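Glutathione S-transferase (Burkholderia xenovorans, PDB 2DSA) reductively dechlorinates polychlorinated biphenyl metabolites, using glutathione, and has the fold of a beta-class glutathione S-transferase. Local coordinates at the interface of chains A and B. Sequence-based numbering; all coordinates share one arbitrary frame. Chains: chain A/B, Glutathione S-transferase.

Contact 1: the interface of chains A and B. Residues chain A 92-93, 95-96; chain B 63, 65, 68.
The methyl CB of B:Ala68 points straight at the backbone of A helix 89-109, meeting A:Gln96 N and A:Tyr92 O, each at 3.5 Å. This is the domain-to-domain dimer contact of a cytosolic glutathione S-transferase: the thioredoxin-like N-terminal domain of B lies against the first long helix of the partner's helical domain. The small side chain probably allows the close approach of B helix 66-76 to A helix 89-109. A:Gln96 has CG anti to its N (chi1 171°) and runs extended along the surface of B. It crosses the side chain of B:Glu65 at about a right angle, CG to CG at 3.8 Å, with the amide and carboxylate planes turned 52° apart. Farther out, A:Gln96 NE2 comes to 3.5 Å from CA of B:Leu63, so the amide nitrogen sits by the backbone of strand 62-64. The fork of B:Leu63 points to the helix: CD2 touches CB of A:Tyr92 at 3.8 Å, while CD1 lies 3.9 Å from A:His93 N. A:Tyr92 thus uses mainly its CB here, its ring leading away past B:Ala68, whose O is 3.9 Å from CD2 of A:Tyr92. B:Glu65 also belongs to the glutathione pocket of its own subunit.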
ATOM      1  N   TYR A  92      -2.962 -13.353   0.208  1.00 30.55           N
ATOM      2  CA  TYR A  92      -3.366 -12.225  -0.683  1.00 30.68           C
ATOM      3  C   TYR A  92      -4.389 -11.320  -0.015  1.00 30.38           C
ATOM      4  O   TYR A  92      -4.331 -10.095  -0.121  1.00 29.51           O
ATOM      5  CB  TYR A  92      -3.851 -12.707  -2.059  1.00 30.08           C
ATOM      6  CG  TYR A  92      -2.832 -13.595  -2.738  1.00 28.82           C
ATOM      7  CD1 TYR A  92      -3.003 -14.978  -2.767  1.00 28.67           C
ATOM      8  CD2 TYR A  92      -1.674 -13.061  -3.300  1.00 27.41           C
ATOM      9  CE1 TYR A  92      -2.058 -15.805  -3.353  1.00 28.73           C
ATOM     10  CE2 TYR A  92      -0.723 -13.882  -3.896  1.00 27.45           C
ATOM     11  CZ  TYR A  92      -0.924 -15.254  -3.913  1.00 29.17           C
ATOM     12  OH  TYR A  92       0.006 -16.077  -4.494  1.00 28.31           O
ATOM     13  N   HIS A  93      -5.305 -11.947   0.703  1.00 31.28           N
ATOM     14  CA  HIS A  93      -6.273 -11.250   1.521  1.00 31.89           C
ATOM     15  C   HIS A  93      -5.608 -10.380   2.628  1.00 31.12           C
ATOM     16  O   HIS A  93      -6.059  -9.266   2.901  1.00 29.94           O
ATOM     17  CB  HIS A  93      -7.267 -12.274   2.090  1.00 32.66           C
ATOM     18  CG  HIS A  93      -8.525 -11.671   2.636  1.00 36.75           C
ATOM     19  ND1 HIS A  93      -9.356 -12.349   3.508  1.00 41.60           N
ATOM     20  CD2 HIS A  93      -9.093 -10.457   2.444  1.00 40.20           C
ATOM     21  CE1 HIS A  93     -10.378 -11.578   3.828  1.00 42.81           C
ATOM     22  NE2 HIS A  93     -10.242 -10.423   3.198  1.00 42.67           N
ATOM     23  N   GLN A  95      -2.585  -9.026   2.218  1.00 28.68           N
ATOM     24  CA  GLN A  95      -1.960  -7.960   1.432  1.00 29.51           C
ATOM     25  C   GLN A  95      -2.971  -6.903   0.990  1.00 29.36           C
ATOM     26  O   GLN A  95      -2.636  -5.710   0.881  1.00 29.94           O
ATOM     27  CB  GLN A  95      -1.243  -8.553   0.209  1.00 28.98           C
ATOM     28  CG  GLN A  95      -0.099  -9.451   0.634  1.00 29.09           C
ATOM     29  CD  GLN A  95       0.433 -10.340  -0.452  1.00 28.64           C
ATOM     30  OE1 GLN A  95      -0.211 -10.573  -1.488  1.00 25.76           O
ATOM     31  NE2 GLN A  95       1.615 -10.876  -0.210  1.00 27.64           N
ATOM     32  N   GLN A  96      -4.188  -7.369   0.701  1.00 28.83           N
ATOM     33  CA  GLN A  96      -5.332  -6.497   0.464  1.00 28.78           C
ATOM     34  C   GLN A  96      -5.551  -5.606   1.672  1.00 28.12           C
ATOM     35  O   GLN A  96      -5.547  -4.394   1.542  1.00 28.39           O
ATOM     36  CB  GLN A  96      -6.592  -7.339   0.193  1.00 28.63           C
ATOM     37  CG  GLN A  96      -7.884  -6.515   0.147  1.00 28.61           C
ATOM     38  CD  GLN A  96      -9.128  -7.395   0.140  1.00 28.67           C
ATOM     39  OE1 GLN A  96      -9.984  -7.280   1.020  1.00 30.23           O
ATOM     40  NE2 GLN A  96      -9.199  -8.317  -0.812  1.00 26.75           N
TER
ATOM     41  N   LEU B  63     -10.772 -10.312  -4.498  1.00 36.49           N
ATOM     42  CA  LEU B  63      -9.601  -9.637  -3.985  1.00 35.85           C
ATOM     43  C   LEU B  63      -9.706  -8.195  -4.447  1.00 34.32           C
ATOM     44  O   LEU B  63     -10.093  -7.940  -5.582  1.00 34.44           O
ATOM     45  CB  LEU B  63      -8.368 -10.288  -4.613  1.00 35.85           C
ATOM     46  CG  LEU B  63      -7.191 -10.818  -3.807  1.00 37.93           C
ATOM     47  CD1 LEU B  63      -7.539 -11.293  -2.391  1.00 36.19           C
ATOM     48  CD2 LEU B  63      -6.565 -11.946  -4.629  1.00 37.87           C
ATOM     49  N   GLU B  65      -7.575  -4.099  -3.867  1.00 30.81           N
ATOM     50  CA  GLU B  65      -6.225  -3.493  -3.768  1.00 30.53           C
ATOM     51  C   GLU B  65      -5.280  -4.030  -4.849  1.00 29.99           C
ATOM     52  O   GLU B  65      -4.957  -5.222  -4.873  1.00 29.77           O
ATOM     53  CB  GLU B  65      -5.592  -3.661  -2.366  1.00 29.83           C
ATOM     54  CG  GLU B  65      -6.476  -3.267  -1.168  1.00 29.70           C
ATOM     55  CD  GLU B  65      -6.898  -1.826  -1.185  1.00 33.80           C
ATOM     56  OE1 GLU B  65      -8.100  -1.553  -0.932  1.00 36.84           O
ATOM     57  OE2 GLU B  65      -6.038  -0.959  -1.456  1.00 33.49           O
ATOM     58  N   ALA B  68      -2.149  -6.406  -4.022  1.00 28.58           N
ATOM     59  CA  ALA B  68      -2.576  -7.781  -3.707  1.00 28.75           C
ATOM     60  C   ALA B  68      -2.977  -8.554  -4.946  1.00 28.68           C
ATOM     61  O   ALA B  68      -2.596  -9.714  -5.122  1.00 28.59           O
ATOM     62  CB  ALA B  68      -3.742  -7.776  -2.723  1.00 28.51           C
TER

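Contact 2: the interface of chains A and B. Residues chain A 68, 71-72, 95; chain B 71, 92, 95-96.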
ATOM      1  N   ALA A  68       5.461  -4.337   3.616  1.00 28.47           N
ATOM      2  CA  ALA A  68       6.582  -5.234   3.276  1.00 28.89           C
ATOM      3  C   ALA A  68       7.344  -5.729   4.523  1.00 28.30           C
ATOM      4  O   ALA A  68       7.594  -6.937   4.686  1.00 28.34           O
ATOM      5  CB  ALA A  68       7.541  -4.532   2.312  1.00 28.11           C
ATOM      6  N   GLN A  71       5.377  -8.282   6.766  1.00 29.26           N
ATOM      7  CA  GLN A  71       5.324  -9.594   6.117  1.00 29.00           C
ATOM      8  C   GLN A  71       6.663 -10.349   6.246  1.00 29.25           C
ATOM      9  O   GLN A  71       6.673 -11.543   6.518  1.00 28.48           O
ATOM     10  CB  GLN A  71       4.908  -9.464   4.643  1.00 28.85           C
ATOM     11  CG  GLN A  71       3.422  -9.097   4.461  1.00 28.06           C
ATOM     12  CD  GLN A  71       3.013  -9.065   3.015  1.00 27.67           C
ATOM     13  OE1 GLN A  71       2.661 -10.103   2.435  1.00 27.41           O
ATOM     14  NE2 GLN A  71       3.085  -7.880   2.400  1.00 27.13           N
ATOM     15  N   TYR A  72       7.774  -9.646   6.034  1.00 29.80           N
ATOM     16  CA  TYR A  72       9.080 -10.218   6.280  1.00 30.71           C
ATOM     17  C   TYR A  72       9.144 -10.738   7.719  1.00 30.60           C
ATOM     18  O   TYR A  72       9.480 -11.903   7.942  1.00 31.10           O
ATOM     19  CB  TYR A  72      10.223  -9.229   5.966  1.00 31.36           C
ATOM     20  CG  TYR A  72      11.585  -9.787   6.374  1.00 32.97           C
ATOM     21  CD1 TYR A  72      12.095  -9.548   7.651  1.00 32.64           C
ATOM     22  CD2 TYR A  72      12.328 -10.595   5.507  1.00 32.37           C
ATOM     23  CE1 TYR A  72      13.304 -10.082   8.063  1.00 33.76           C
ATOM     24  CE2 TYR A  72      13.572 -11.119   5.913  1.00 33.88           C
ATOM     25  CZ  TYR A  72      14.033 -10.861   7.188  1.00 33.13           C
ATOM     26  OH  TYR A  72      15.221 -11.373   7.617  1.00 35.93           O
ATOM     27  N   GLN A  95      -2.585  -9.026   2.218  1.00 28.68           N
ATOM     28  CA  GLN A  95      -1.960  -7.960   1.432  1.00 29.51           C
ATOM     29  C   GLN A  95      -2.971  -6.903   0.990  1.00 29.36           C
ATOM     30  O   GLN A  95      -2.636  -5.710   0.881  1.00 29.94           O
ATOM     31  CB  GLN A  95      -1.243  -8.553   0.209  1.00 28.98           C
ATOM     32  CG  GLN A  95      -0.099  -9.451   0.634  1.00 29.09           C
ATOM     33  CD  GLN A  95       0.433 -10.340  -0.452  1.00 28.64           C
ATOM     34  OE1 GLN A  95      -0.211 -10.573  -1.488  1.00 25.76           O
ATOM     35  NE2 GLN A  95       1.615 -10.876  -0.210  1.00 27.64           N
TER
ATOM     36  N   GLN B  71      -0.086  -9.455  -7.351  1.00 29.55           N
ATOM     37  CA  GLN B  71       0.685 -10.567  -6.787  1.00 29.40           C
ATOM     38  C   GLN B  71      -0.029 -11.907  -6.958  1.00 29.78           C
ATOM     39  O   GLN B  71       0.611 -12.901  -7.303  1.00 29.63           O
ATOM     40  CB  GLN B  71       1.005 -10.325  -5.321  1.00 29.23           C
ATOM     41  CG  GLN B  71       2.145  -9.335  -5.125  1.00 27.51           C
ATOM     42  CD  GLN B  71       2.443  -9.138  -3.679  1.00 27.48           C
ATOM     43  OE1 GLN B  71       3.212  -9.911  -3.088  1.00 29.10           O
ATOM     44  NE2 GLN B  71       1.841  -8.111  -3.076  1.00 27.43           N
ATOM     45  N   TYR B  92       9.928  -9.410  -0.912  1.00 27.66           N
ATOM     46  CA  TYR B  92       9.664  -8.279  -0.002  1.00 27.67           C
ATOM     47  C   TYR B  92       9.993  -6.942  -0.658  1.00 27.66           C
ATOM     48  O   TYR B  92       9.295  -5.955  -0.450  1.00 28.01           O
ATOM     49  CB  TYR B  92      10.379  -8.450   1.360  1.00 27.19           C
ATOM     50  CG  TYR B  92      10.044  -9.782   2.008  1.00 27.14           C
ATOM     51  CD1 TYR B  92      10.978 -10.809   2.027  1.00 25.44           C
ATOM     52  CD2 TYR B  92       8.752 -10.031   2.537  1.00 24.90           C
ATOM     53  CE1 TYR B  92      10.667 -12.051   2.584  1.00 26.68           C
ATOM     54  CE2 TYR B  92       8.440 -11.253   3.101  1.00 25.78           C
ATOM     55  CZ  TYR B  92       9.420 -12.259   3.131  1.00 27.37           C
ATOM     56  OH  TYR B  92       9.145 -13.483   3.665  1.00 26.40           O
ATOM     57  N   GLN B  95       7.128  -6.109  -2.854  1.00 28.18           N
ATOM     58  CA  GLN B  95       6.082  -5.561  -2.009  1.00 27.40           C
ATOM     59  C   GLN B  95       6.379  -4.136  -1.554  1.00 27.76           C
ATOM     60  O   GLN B  95       5.470  -3.308  -1.509  1.00 27.67           O
ATOM     61  CB  GLN B  95       5.828  -6.458  -0.810  1.00 27.19           C
ATOM     62  CG  GLN B  95       5.250  -7.778  -1.212  1.00 27.98           C
ATOM     63  CD  GLN B  95       5.418  -8.842  -0.185  1.00 26.59           C
ATOM     64  OE1 GLN B  95       6.109  -8.672   0.831  1.00 27.30           O
ATOM     65  NE2 GLN B  95       4.779  -9.973  -0.433  1.00 29.30           N
ATOM     66  N   GLN B  96       7.641  -3.858  -1.203  1.00 27.63           N
ATOM     67  CA  GLN B  96       8.063  -2.500  -0.866  1.00 26.84           C
ATOM     68  C   GLN B  96       7.738  -1.529  -2.008  1.00 27.18           C
ATOM     69  O   GLN B  96       7.104  -0.502  -1.776  1.00 26.37           O
ATOM     70  CB  GLN B  96       9.554  -2.481  -0.536  1.00 26.94           C
ATOM     71  CG  GLN B  96      10.194  -1.103  -0.398  1.00 27.65           C
ATOM     72  CD  GLN B  96      11.714  -1.162  -0.514  1.00 27.41           C
ATOM     73  OE1 GLN B  96      12.315  -0.594  -1.438  1.00 30.90           O
ATOM     74  NE2 GLN B  96      12.333  -1.869   0.400  1.00 22.92           N
TER
HETATM   75  O   HOH W   1       2.165  -6.798  -0.353  1.00 24.59           O
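A:Tyr72 places its backbone and CB over one face of the ring of B:Tyr92, where CA stands 3.9 Å from the ring centroid of B:Tyr92 as a CH-pi contact. The ring of A:Tyr72 meets the same partner edge-to-face, its plane turned 84° away, with CD2 of A:Tyr72 3.7 Å from CD1 of B:Tyr92. CG of B:Tyr92 lies beside its own N (chi1 -54°), which swings the ring across helix 66-76 of A. One turn earlier on that helix, CB of A:Ala68 rests on the backbone of B helix 89-109, 3.6 Å from O of B:Tyr92 and from N of B:Gln96. The extended side chain of B:Gln95 reaches in towards its counterpart A:Gln95 near the dimer axis. NE2 of B:Gln95 donates to OE1 of B:Gln71 (3.1 Å), nearly straight and in both amide planes, on a lone pair of the carbonyl; A:Gln95 and A:Gln71 form the same bond at 2.9 Å. Across the contact the amide of B:Gln95 lies nearly parallel to that of A:Gln71, planes 18° apart, although the side chains cross at a slant. Water 1 bonds NE2 of A:Gln71 at 3.1 Å and NE2 of B:Gln71 at 3.0 Å. The intrachain bonds fix how the glutamines are turned; glutamines and water tie the subunits near the two-fold axis, and the tyrosine pair packs to one side of it.

Contact 3: the interface of chains A and B. Residues chain A 118, 120; chain B 118, 120.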
ATOM      1  N   SER A 118      -4.158  22.967   4.768  1.00 73.29           N
ATOM      2  CA  SER A 118      -5.327  23.846   4.792  1.00 73.95           C
ATOM      3  C   SER A 118      -6.535  23.097   5.345  1.00 74.29           C
ATOM      4  O   SER A 118      -6.626  21.869   5.211  1.00 74.49           O
ATOM      5  CB  SER A 118      -5.625  24.386   3.388  1.00 74.14           C
ATOM      6  OG  SER A 118      -5.766  23.334   2.442  1.00 74.37           O
ATOM      7  N   GLU A 120      -9.355  22.861   4.292  1.00 73.97           N
ATOM      8  CA  GLU A 120     -10.050  22.214   3.181  1.00 73.77           C
ATOM      9  C   GLU A 120      -9.559  20.769   3.029  1.00 72.96           C
ATOM     10  O   GLU A 120     -10.368  19.837   2.929  1.00 72.85           O
ATOM     11  CB  GLU A 120      -9.828  22.993   1.872  1.00 74.16           C
ATOM     12  CG  GLU A 120      -9.903  24.536   1.996  1.00 75.97           C
ATOM     13  CD  GLU A 120     -11.334  25.079   2.079  1.00 77.60           C
ATOM     14  OE1 GLU A 120     -12.085  24.965   1.079  1.00 78.16           O
ATOM     15  OE2 GLU A 120     -11.696  25.644   3.138  1.00 77.97           O
TER
ATOM     16  N   SER B 118      -8.401  22.658  -3.677  1.00 68.86           N
ATOM     17  CA  SER B 118      -7.789  23.986  -3.769  1.00 69.29           C
ATOM     18  C   SER B 118      -6.421  23.974  -4.454  1.00 69.58           C
ATOM     19  O   SER B 118      -5.819  22.913  -4.650  1.00 69.59           O
ATOM     20  CB  SER B 118      -7.669  24.614  -2.378  1.00 69.44           C
ATOM     21  OG  SER B 118      -7.253  23.663  -1.406  1.00 70.30           O
ATOM     22  N   GLU B 120      -3.772  25.550  -3.179  1.00 69.07           N
ATOM     23  CA  GLU B 120      -2.774  25.442  -2.114  1.00 69.25           C
ATOM     24  C   GLU B 120      -2.530  23.962  -1.775  1.00 68.32           C
ATOM     25  O   GLU B 120      -1.418  23.565  -1.409  1.00 68.23           O
ATOM     26  CB  GLU B 120      -3.204  26.237  -0.869  1.00 69.23           C
ATOM     27  CG  GLU B 120      -2.035  26.627   0.058  1.00 70.49           C
ATOM     28  CD  GLU B 120      -2.453  27.491   1.260  1.00 71.15           C
ATOM     29  OE1 GLU B 120      -2.064  28.688   1.298  1.00 72.92           O
ATOM     30  OE2 GLU B 120      -3.157  26.977   2.168  1.00 73.24           O
TER
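CB of A:Ser118 lies 3.8 Å from the carboxylate oxygen OE2 of B:Glu120, and the hydroxyls of A:Ser118 and B:Ser118 face each other with OG atoms 4.1 Å apart. The first is a carbon-oxygen contact, and the two hydroxyls are too far apart for a hydrogen bond, so the contact is a loose meeting of small polar groups. In both serines OG sits between the backbone N and the carbonyl carbon (chi1 54° in A and 41° in B), a rotation that turns the two hydroxyls towards one another. The glutamates break the symmetry. B:Glu120 keeps CG anti to its N (chi1 -158°) and stretches out, bringing its carboxylate alongside CB of A:Ser118. A:Glu120 is bent at its second torsion instead; its CB passes B:Ser118 OG at 4.2 Å, and its carboxylate points away from B:Ser118. The two acidic groups therefore end on opposite sides of the serine pair, which probably eases any repulsion between them. Each also stands in the first turn of a helix, where the helix end might favour a negative charge. The different glutamate poses suggest that this patch adds little directional hold among its own residues. A:Ser118 and B:Ser118 are the last loop residues before the helices that start at 119, so the patch lies where these helix starts come together, at the far end of the helical domains from the N-terminal domains.

Contact 4: the interface of chains A and B. Residues chain A 57, 61-63; chain B 89, 92.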
ATOM      1  N   LEU A  57      18.438  -5.520   8.028  1.00 44.19           N
ATOM      2  CA  LEU A  57      18.729  -6.919   8.355  1.00 45.59           C
ATOM      3  C   LEU A  57      20.157  -7.056   8.841  1.00 46.39           C
ATOM      4  O   LEU A  57      21.014  -6.227   8.523  1.00 46.02           O
ATOM      5  CB  LEU A  57      18.524  -7.863   7.165  1.00 45.27           C
ATOM      6  CG  LEU A  57      17.249  -7.859   6.323  1.00 46.08           C
ATOM      7  CD1 LEU A  57      17.258  -9.036   5.362  1.00 45.10           C
ATOM      8  CD2 LEU A  57      16.016  -7.878   7.192  1.00 46.16           C
ATOM      9  N   ARG A  61      21.243  -5.481   4.466  1.00 42.45           N
ATOM     10  CA  ARG A  61      20.110  -5.180   3.585  1.00 40.55           C
ATOM     11  C   ARG A  61      19.012  -4.406   4.308  1.00 38.66           C
ATOM     12  O   ARG A  61      18.839  -4.533   5.531  1.00 37.61           O
ATOM     13  CB  ARG A  61      19.539  -6.454   2.982  1.00 41.15           C
ATOM     14  CG  ARG A  61      20.182  -6.796   1.669  1.00 43.08           C
ATOM     15  CD  ARG A  61      20.747  -8.171   1.721  1.00 46.93           C
ATOM     16  NE  ARG A  61      19.955  -9.168   1.023  1.00 48.28           N
ATOM     17  CZ  ARG A  61      19.381 -10.219   1.604  1.00 49.40           C
ATOM     18  NH1 ARG A  61      19.475 -10.401   2.916  1.00 49.39           N
ATOM     19  NH2 ARG A  61      18.707 -11.089   0.858  1.00 48.31           N
ATOM     20  N   THR A  62      18.287  -3.587   3.549  1.00 36.52           N
ATOM     21  CA  THR A  62      17.177  -2.823   4.125  1.00 34.58           C
ATOM     22  C   THR A  62      15.843  -3.109   3.449  1.00 33.79           C
ATOM     23  O   THR A  62      15.786  -3.492   2.282  1.00 32.24           O
ATOM     24  CB  THR A  62      17.440  -1.297   4.197  1.00 34.43           C
ATOM     25  OG1 THR A  62      17.663  -0.765   2.885  1.00 33.16           O
ATOM     26  CG2 THR A  62      18.633  -1.011   5.106  1.00 34.15           C
ATOM     27  N   LEU A  63      14.783  -2.907   4.218  1.00 32.71           N
ATOM     28  CA  LEU A  63      13.442  -2.998   3.714  1.00 33.09           C
ATOM     29  C   LEU A  63      12.690  -1.780   4.222  1.00 31.29           C
ATOM     30  O   LEU A  63      12.780  -1.445   5.390  1.00 31.05           O
ATOM     31  CB  LEU A  63      12.822  -4.293   4.237  1.00 33.50           C
ATOM     32  CG  LEU A  63      11.759  -5.110   3.533  1.00 35.86           C
ATOM     33  CD1 LEU A  63      11.966  -5.138   2.014  1.00 38.39           C
ATOM     34  CD2 LEU A  63      11.807  -6.542   4.160  1.00 34.78           C
TER
ATOM     35  N   PHE B  89      14.020 -12.854  -0.646  1.00 32.64           N
ATOM     36  CA  PHE B  89      14.117 -11.486  -0.153  1.00 32.31           C
ATOM     37  C   PHE B  89      13.577 -10.478  -1.160  1.00 32.01           C
ATOM     38  O   PHE B  89      12.974  -9.479  -0.765  1.00 31.79           O
ATOM     39  CB  PHE B  89      15.552 -11.104   0.265  1.00 32.63           C
ATOM     40  CG  PHE B  89      15.681  -9.671   0.704  1.00 33.92           C
ATOM     41  CD1 PHE B  89      15.281  -9.285   1.975  1.00 36.14           C
ATOM     42  CD2 PHE B  89      16.149  -8.701  -0.174  1.00 34.70           C
ATOM     43  CE1 PHE B  89      15.360  -7.935   2.375  1.00 37.02           C
ATOM     44  CE2 PHE B  89      16.240  -7.345   0.218  1.00 36.14           C
ATOM     45  CZ  PHE B  89      15.844  -6.971   1.491  1.00 36.06           C
ATOM     46  N   TYR B  92       9.928  -9.410  -0.912  1.00 27.66           N
ATOM     47  CA  TYR B  92       9.664  -8.279  -0.002  1.00 27.67           C
ATOM     48  C   TYR B  92       9.993  -6.942  -0.658  1.00 27.66           C
ATOM     49  O   TYR B  92       9.295  -5.955  -0.450  1.00 28.01           O
ATOM     50  CB  TYR B  92      10.379  -8.450   1.360  1.00 27.19           C
ATOM     51  CG  TYR B  92      10.044  -9.782   2.008  1.00 27.14           C
ATOM     52  CD1 TYR B  92      10.978 -10.809   2.027  1.00 25.44           C
ATOM     53  CD2 TYR B  92       8.752 -10.031   2.537  1.00 24.90           C
ATOM     54  CE1 TYR B  92      10.667 -12.051   2.584  1.00 26.68           C
ATOM     55  CE2 TYR B  92       8.440 -11.253   3.101  1.00 25.78           C
ATOM     56  CZ  TYR B  92       9.420 -12.259   3.131  1.00 27.37           C
ATOM     57  OH  TYR B  92       9.145 -13.483   3.665  1.00 26.40           O
TER
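B:Phe89 presents its side chain to A:Leu57, A:Arg61 and A:Thr62 and has the most surface hidden of the residues in this patch, 100 Å². In this part of the dimer interface of a cytosolic glutathione S-transferase, an aromatic side chain at the start of one subunit's helix packs against the partner's N-terminal domain. With CG anti to the backbone N (chi1 177°), it points towards the turn of the other subunit. CB and CG lie under the guanidinium of A:Arg61, whose NH2 is 3.2 Å from CB and 3.6 Å from CD2 of B:Phe89. The guanidinium lies over the rim of one ring face, its plane 35° from the ring plane. The CD1 branch passes A:Leu57: CD1 of A:Leu57 touches CE1 of B:Phe89 at 3.7 Å, on the same side of the ring as the guanidinium. At the tip, CZ of B:Phe89 reaches 3.6 Å from the backbone O of A:Thr62, which lies in the ring plane at its edge. A:Arg61 bends at its second and third torsions, folding back over the phenylalanine. Next door, both methyls of A:Leu63, CD1 and CD2, lie 3.7 Å from CB of B:Tyr92, the side chains crossing at an oblique angle. A:Leu57 and A:Arg61 belong to the turn between strands 54-56 and 62-64 of the N-terminal domain, and A:Thr62 begins the second strand; B:Phe89 is the first residue of helix 89-109.

Contacts 1, 2 and 4 form one band where helix 89-109 of each subunit meets strand 62-64 or helix 66-76 of the other. Contacts 1 and 2, whose C-alpha centres are about 11 Å apart, share A:Gln95; contacts 2 and 4, with centres about 10 Å apart, share B:Tyr92. Contact 1 lies about 21 Å from contact 4, centre to centre, across the two-fold axis. Contact 3 is remote, its centre 32 to 37 Å from the others, and joins helical domains alone. Two-fold symmetry repeats the band's contacts with chains exchanged, so in this band the N-terminal domain of each subunit packs on the helical domain of the other.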